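Local coordinates for YfdX protein (Salmonella enterica I, PDB 6A02) that is not fully characterised but has been linked to both the antibiotic stress response and the virulence of Salmonella Typhi, at residues W22-D27 with K52-D57; Y78-S83 with E129-I134. One frame throughout, in Å; residues are numbered along the deposited sequence. Where two conformers were deposited one is given.

Contact 1: W22-D27 with K52-D57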
loop_
_atom_site.group_PDB
_atom_site.type_symbol
_atom_site.label_atom_id
_atom_site.label_comp_id
_atom_site.label_asym_id
_atom_site.label_seq_id
_atom_site.Cartn_x
_atom_site.Cartn_y
_atom_site.Cartn_z
ATOM N N TRP A 22 12.378 6.343 -12.423
ATOM C CA TRP A 22 11.630 6.748 -11.240
ATOM C C TRP A 22 10.906 8.066 -11.483
ATOM O O TRP A 22 9.711 8.193 -11.188
ATOM C CB TRP A 22 12.550 6.831 -10.016
ATOM C CG TRP A 22 11.755 6.953 -8.765
ATOM C CD1 TRP A 22 11.249 5.937 -8.010
ATOM C CD2 TRP A 22 11.333 8.163 -8.148
ATOM N NE1 TRP A 22 10.543 6.441 -6.945
ATOM C CE2 TRP A 22 10.589 7.810 -7.006
ATOM C CE3 TRP A 22 11.528 9.513 -8.439
ATOM C CZ2 TRP A 22 10.026 8.757 -6.164
ATOM C CZ3 TRP A 22 10.974 10.454 -7.599
ATOM C CH2 TRP A 22 10.235 10.069 -6.474
ATOM N N GLN A 23 11.612 9.058 -12.033
ATOM C CA GLN A 23 10.982 10.345 -12.296
ATOM C C GLN A 23 9.896 10.221 -13.353
ATOM O O GLN A 23 8.881 10.922 -13.282
ATOM C CB GLN A 23 12.044 11.363 -12.715
ATOM C CG GLN A 23 11.498 12.776 -12.910
ATOM C CD GLN A 23 10.947 13.348 -11.625
ATOM O OE1 GLN A 23 11.571 13.230 -10.571
ATOM N NE2 GLN A 23 9.751 13.935 -11.693
ATOM N N ALA A 24 10.085 9.327 -14.323
ATOM C CA ALA A 24 9.057 9.100 -15.330
ATOM C C ALA A 24 7.770 8.599 -14.688
ATOM O O ALA A 24 6.673 9.048 -15.046
ATOM C CB ALA A 24 9.558 8.105 -16.379
ATOM N N MET A 25 7.883 7.685 -13.721
ATOM C CA MET A 25 6.679 7.187 -13.062
ATOM C C MET A 25 6.006 8.286 -12.253
ATOM O O MET A 25 4.772 8.357 -12.203
ATOM C CB MET A 25 7.022 5.992 -12.170
ATOM C CG MET A 25 7.554 4.775 -12.926
ATOM S SD MET A 25 6.575 4.333 -14.380
ATOM C CE MET A 25 5.005 3.953 -13.612
ATOM N N ARG A 26 6.799 9.147 -11.613
ATOM C CA ARG A 26 6.240 10.299 -10.915
ATOM C C ARG A 26 5.499 11.204 -11.896
ATOM O O ARG A 26 4.367 11.639 -11.632
ATOM C CB ARG A 26 7.387 11.018 -10.200
ATOM C CG ARG A 26 7.129 12.435 -9.771
ATOM C CD ARG A 26 5.997 12.562 -8.792
ATOM N NE ARG A 26 6.012 13.897 -8.192
ATOM C CZ ARG A 26 5.022 14.397 -7.462
ATOM N NH1 ARG A 26 3.933 13.681 -7.255
ATOM N NH2 ARG A 26 5.123 15.620 -6.952
ATOM N N ASP A 27 6.098 11.448 -13.067
ATOM C CA ASP A 27 5.455 12.288 -14.076
ATOM C C ASP A 27 4.159 11.661 -14.589
ATOM O O ASP A 27 3.188 12.377 -14.869
ATOM C CB ASP A 27 6.412 12.532 -15.245
ATOM C CG ASP A 27 7.577 13.435 -14.886
ATOM O OD1 ASP A 27 7.567 14.038 -13.787
ATOM O OD2 ASP A 27 8.494 13.536 -15.734
ATOM N N LYS A 52 10.277 11.145 -22.772
ATOM C CA LYS A 52 11.681 11.450 -23.037
ATOM C C LYS A 52 12.594 10.746 -22.042
ATOM O O LYS A 52 13.659 10.239 -22.416
ATOM C CB LYS A 52 11.914 12.964 -23.033
ATOM C CG LYS A 52 11.386 13.649 -24.281
ATOM C CD LYS A 52 11.767 15.117 -24.344
ATOM C CE LYS A 52 11.559 15.650 -25.748
ATOM N NZ LYS A 52 10.185 15.350 -26.241
ATOM N N LEU A 53 12.188 10.685 -20.773
ATOM C CA LEU A 53 13.010 10.015 -19.770
ATOM C C LEU A 53 13.147 8.523 -20.060
ATOM O O LEU A 53 14.244 7.963 -19.952
ATOM C CB LEU A 53 12.438 10.254 -18.374
ATOM C CG LEU A 53 12.558 11.664 -17.785
ATOM C CD1 LEU A 53 11.557 11.871 -16.660
ATOM C CD2 LEU A 53 13.964 11.925 -17.274
ATOM N N LEU A 54 12.040 7.856 -20.410
ATOM C CA LEU A 54 12.069 6.411 -20.607
ATOM C C LEU A 54 12.726 5.999 -21.916
ATOM O O LEU A 54 13.058 4.819 -22.079
ATOM C CB LEU A 54 10.644 5.849 -20.572
ATOM C CG LEU A 54 9.954 5.897 -19.215
ATOM C CD1 LEU A 54 8.482 5.525 -19.369
ATOM C CD2 LEU A 54 10.662 4.952 -18.247
ATOM N N ASN A 55 12.898 6.929 -22.856
ATOM C CA ASN A 55 13.383 6.599 -24.189
ATOM C C ASN A 55 14.696 7.298 -24.501
ATOM O O ASN A 55 15.094 7.377 -25.669
ATOM C CB ASN A 55 12.329 6.930 -25.245
ATOM C CG ASN A 55 11.135 6.004 -25.174
ATOM O OD1 ASN A 55 11.196 4.862 -25.637
ATOM N ND2 ASN A 55 10.044 6.483 -24.586
ATOM N N ASP A 56 15.371 7.804 -23.475
ATOM C CA ASP A 56 16.648 8.487 -23.630
ATOM C C ASP A 56 17.666 7.574 -24.306
ATOM O O ASP A 56 18.085 6.568 -23.726
ATOM C CB ASP A 56 17.145 8.918 -22.251
ATOM C CG ASP A 56 18.359 9.826 -22.315
ATOM O OD1 ASP A 56 18.993 9.915 -23.387
ATOM O OD2 ASP A 56 18.680 10.453 -21.283
ATOM N N ASP A 57 18.078 7.920 -25.532
ATOM C CA ASP A 57 19.013 7.069 -26.264
ATOM C C ASP A 57 20.421 7.102 -25.684
ATOM O O ASP A 57 21.221 6.212 -25.990
ATOM C CB ASP A 57 19.036 7.425 -27.754
ATOM C CG ASP A 57 17.681 7.262 -28.417
ATOM O OD1 ASP A 57 17.147 8.269 -28.931
ATOM O OD2 ASP A 57 17.152 6.131 -28.428
#
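Ala24 puts its CB against the isobutyl end of Leu54, 3.6 Å from Leu54 CG, with both methyls of that leucine close behind. The two residues join a helical hairpin, helix 19-36 packed on helix 40-54 across a short connection, and with only a methyl group at this position the backbones can come close, the CA atoms of Ala24 and Leu53 lying 6.0 Å apart. Leu53 occupies the neighbouring position on its helix. Its CB stands 4.1 Å from Ala24 CB, while its CG is anti to the carbonyl carbon (chi1 -71°), and from there CD1 reaches the backbone of helix 19-36. Leu53 CD1 meets Ala24 N at 3.8 Å, the aliphatic part of Gln23 through CB and CG, and Asp27.

Leu54 also touches Thr139 and Val143 of helix 136-151, so its side chain contacts both of the other helices. Helix 40-54 ends here, since Asn55 is the first residue to leave helical backbone angles, and Leu54 O accepts a hydrogen bond from Arg140 NE.

Asp27 is buried, and its two carboxylate oxygens have different surroundings. OD2 lies 3.6 Å from Leu53 CD1, an apolar neighbour. Asp27 OD1 accepts a bond from Gln23 NE2 one turn earlier, 3.0 Å long, with the donor above the carboxylate plane while OD1 lies close to the amide plane of Gln23.

Contact 2: Y78-S83 with E129-I134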
loop_
_atom_site.group_PDB
_atom_site.type_symbol
_atom_site.label_atom_id
_atom_site.label_comp_id
_atom_site.label_asym_id
_atom_site.label_seq_id
_atom_site.Cartn_x
_atom_site.Cartn_y
_atom_site.Cartn_z
ATOM N N TYR A 78 12.019 -6.249 -16.754
ATOM C CA TYR A 78 11.848 -5.347 -15.624
ATOM C C TYR A 78 13.138 -4.588 -15.353
ATOM O O TYR A 78 14.232 -5.164 -15.397
ATOM C CB TYR A 78 11.507 -6.155 -14.377
ATOM C CG TYR A 78 10.057 -6.524 -14.264
ATOM C CD1 TYR A 78 9.111 -5.568 -13.903
ATOM C CD2 TYR A 78 9.629 -7.834 -14.476
ATOM C CE1 TYR A 78 7.771 -5.889 -13.788
ATOM C CE2 TYR A 78 8.282 -8.179 -14.348
ATOM C CZ TYR A 78 7.361 -7.196 -14.013
ATOM O OH TYR A 78 6.025 -7.523 -13.893
ATOM N N ILE A 79 13.005 -3.294 -15.054
ATOM C CA ILE A 79 14.121 -2.471 -14.601
ATOM C C ILE A 79 13.867 -1.961 -13.186
ATOM O O ILE A 79 12.722 -1.736 -12.769
ATOM C CB ILE A 79 14.443 -1.293 -15.550
ATOM C CG1 ILE A 79 13.239 -0.355 -15.684
ATOM C CG2 ILE A 79 14.954 -1.799 -16.916
ATOM C CD1 ILE A 79 13.629 1.048 -16.199
ATOM N N ARG A 80 14.958 -1.762 -12.455
ATOM C CA ARG A 80 14.924 -1.243 -11.090
ATOM C C ARG A 80 14.743 0.269 -11.095
ATOM O O ARG A 80 15.487 0.987 -11.774
ATOM C CB ARG A 80 16.244 -1.564 -10.380
ATOM C CG ARG A 80 16.468 -3.046 -10.113
ATOM C CD ARG A 80 17.841 -3.310 -9.496
ATOM N NE ARG A 80 18.882 -3.006 -10.466
ATOM C CZ ARG A 80 19.381 -3.888 -11.330
ATOM N NH1 ARG A 80 18.968 -5.155 -11.324
ATOM N NH2 ARG A 80 20.309 -3.497 -12.201
ATOM N N ILE A 81 13.777 0.761 -10.316
ATOM C CA ILE A 81 13.551 2.197 -10.191
ATOM C C ILE A 81 13.684 2.722 -8.769
ATOM O O ILE A 81 13.761 3.947 -8.591
ATOM C CB ILE A 81 12.216 2.660 -10.824
ATOM C CG1 ILE A 81 11.018 2.215 -9.983
ATOM C CG2 ILE A 81 12.106 2.160 -12.248
ATOM C CD1 ILE A 81 9.698 2.831 -10.434
ATOM N N ASN A 82 13.716 1.859 -7.759
ATOM C CA ASN A 82 13.911 2.322 -6.390
ATOM C C ASN A 82 14.313 1.135 -5.535
ATOM O O ASN A 82 13.986 -0.011 -5.850
ATOM C CB ASN A 82 12.646 2.982 -5.828
ATOM C CG ASN A 82 12.902 3.701 -4.522
ATOM O OD1 ASN A 82 13.652 4.661 -4.484
ATOM N ND2 ASN A 82 12.292 3.223 -3.440
ATOM N N SER A 83 15.004 1.420 -4.435
ATOM C CA SER A 83 15.245 0.425 -3.400
ATOM C C SER A 83 14.926 1.019 -2.039
ATOM O O SER A 83 15.245 2.182 -1.762
ATOM C CB SER A 83 16.697 -0.038 -3.368
ATOM O OG SER A 83 16.749 -1.359 -2.865
ATOM N N GLU A 129 15.465 -6.091 1.410
ATOM C CA GLU A 129 15.555 -5.007 0.446
ATOM C C GLU A 129 14.364 -5.087 -0.502
ATOM O O GLU A 129 14.113 -6.139 -1.104
ATOM C CB GLU A 129 16.865 -5.084 -0.338
ATOM C CG GLU A 129 17.021 -3.945 -1.295
ATOM C CD GLU A 129 18.255 -4.044 -2.158
ATOM O OE1 GLU A 129 18.647 -5.170 -2.534
ATOM O OE2 GLU A 129 18.818 -2.980 -2.478
ATOM N N ASN A 130 13.635 -3.977 -0.633
ATOM C CA ASN A 130 12.450 -3.911 -1.492
ATOM C C ASN A 130 12.832 -3.159 -2.755
ATOM O O ASN A 130 13.085 -1.952 -2.713
ATOM C CB ASN A 130 11.307 -3.187 -0.790
ATOM C CG ASN A 130 11.053 -3.709 0.583
ATOM O OD1 ASN A 130 10.625 -4.843 0.761
ATOM N ND2 ASN A 130 11.298 -2.864 1.582
ATOM N N GLN A 131 12.858 -3.861 -3.875
ATOM C CA GLN A 131 13.231 -3.272 -5.147
ATOM C C GLN A 131 11.972 -3.011 -5.959
ATOM O O GLN A 131 11.255 -3.953 -6.324
ATOM C CB GLN A 131 14.180 -4.194 -5.910
ATOM C CG GLN A 131 15.537 -4.383 -5.218
ATOM C CD GLN A 131 16.506 -5.193 -6.046
ATOM O OE1 GLN A 131 16.204 -5.586 -7.175
ATOM N NE2 GLN A 131 17.685 -5.445 -5.489
ATOM N N GLU A 132 11.699 -1.741 -6.224
ATOM C CA GLU A 132 10.579 -1.351 -7.062
ATOM C C GLU A 132 11.004 -1.491 -8.515
ATOM O O GLU A 132 12.057 -0.979 -8.905
ATOM C CB GLU A 132 10.206 0.096 -6.753
ATOM C CG GLU A 132 8.973 0.565 -7.473
ATOM C CD GLU A 132 8.630 2.026 -7.204
ATOM O OE1 GLU A 132 9.376 2.697 -6.466
ATOM O OE2 GLU A 132 7.603 2.502 -7.740
ATOM N N LEU A 133 10.183 -2.180 -9.314
ATOM C CA LEU A 133 10.501 -2.499 -10.700
ATOM C C LEU A 133 9.356 -2.091 -11.610
ATOM O O LEU A 133 8.184 -2.146 -11.218
ATOM C CB LEU A 133 10.724 -4.013 -10.893
ATOM C CG LEU A 133 11.534 -4.773 -9.832
ATOM C CD1 LEU A 133 11.511 -6.271 -10.092
ATOM C CD2 LEU A 133 12.966 -4.278 -9.791
ATOM N N ILE A 134 9.695 -1.728 -12.846
ATOM C CA ILE A 134 8.684 -1.569 -13.895
ATOM C C ILE A 134 9.090 -2.349 -15.136
ATOM O O ILE A 134 10.289 -2.521 -15.408
ATOM C CB ILE A 134 8.432 -0.101 -14.273
ATOM C CG1 ILE A 134 9.716 0.558 -14.779
ATOM C CG2 ILE A 134 7.784 0.663 -13.104
ATOM C CD1 ILE A 134 9.469 1.874 -15.473
HETATM O O HOH W 1 18.173 -6.580 -8.922
HETATM O O HOH W 2 11.443 0.369 -3.179
#
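A classic beta bulge sets two residues of strand 77-89, Ile81 and Asn82, opposite the single residue Glu132 of the antiparallel strand 125-135, shifting the register by one. The evidence is in the backbone: Glu132 O takes a nearly straight bond from Ile81 N (2.8 Å, 177°) and a weak one from Asn82 N at 3.5 Å, while Ile81 has a psi of -13°, far from extended. Glu132 N closes the bulge by bonding to Asn82 O. Regular pairing follows with the non-hydrogen-bonded pair Ser83 and Gln131; on the other side stand Arg80 with Leu133, then Ile79 and Ile134, which exchange two bonds.

On the face of Ile79 and Ile134, the two isoleucines run alongside each other in the same direction, CG1 to CG1, and the Ile81 side chain crosses that of Ile134 at about a right angle, Ile81 CG2 lying 3.8 Å from Ile134 CG1. Glu132 has its CG anti to the backbone N (chi1 -175°), and the extended chain runs over Ile81, Glu132 CG near Ile81 CG1 and the carboxylate near Ile81 CD1. Glu132 OE1 sits 3.3 Å from Asn82 CB. Asn82 OD1 accepts from Arg26 NH1 of the second subunit, and Asn82 ND2 reaches Asn130 O through a water.

Leu133, Arg80, Gln131 and Ser83 line the other face. Arg80 lies alongside Leu133 and Gln131, its CG packing on Leu133 CD2. Arg80 NE is bonded to Lys16 O, and a water links Arg80 NH1 to Gln131 OE1. At the far end Glu129 OE1 accepts from Gln131 NE2 and Glu129 OE2 from Leu12 N; in the conformer described, Ser83 OG also donates to Glu129 OE2, at 2.7 Å from above the carboxylate plane.

How the contacts relate
Both segments of contact 1 precede those of contact 2 along the chain, and the centres of the two contacts lie 14 Å apart. The first joins helices 19-36 and 40-54; the second joins the edge and middle strands, within this chain, of a three-stranded antiparallel sheet. Helix 19-36 connects them directly: Met25 CG packs 3.8 Å from Ile81 CD1, and Trp22 CD1 comes within 3.3 Å of Ile81 O, at the bulge. The helix therefore offers Ala24 to its hairpin partner and Trp22 and Met25 to the sheet. Both contacts also meet the second subunit, where Trp22 and Arg26 form cation-pi pairs with Arg26 and Trp22 of that subunit, so the helix-sheet junction belongs to the assembly as well.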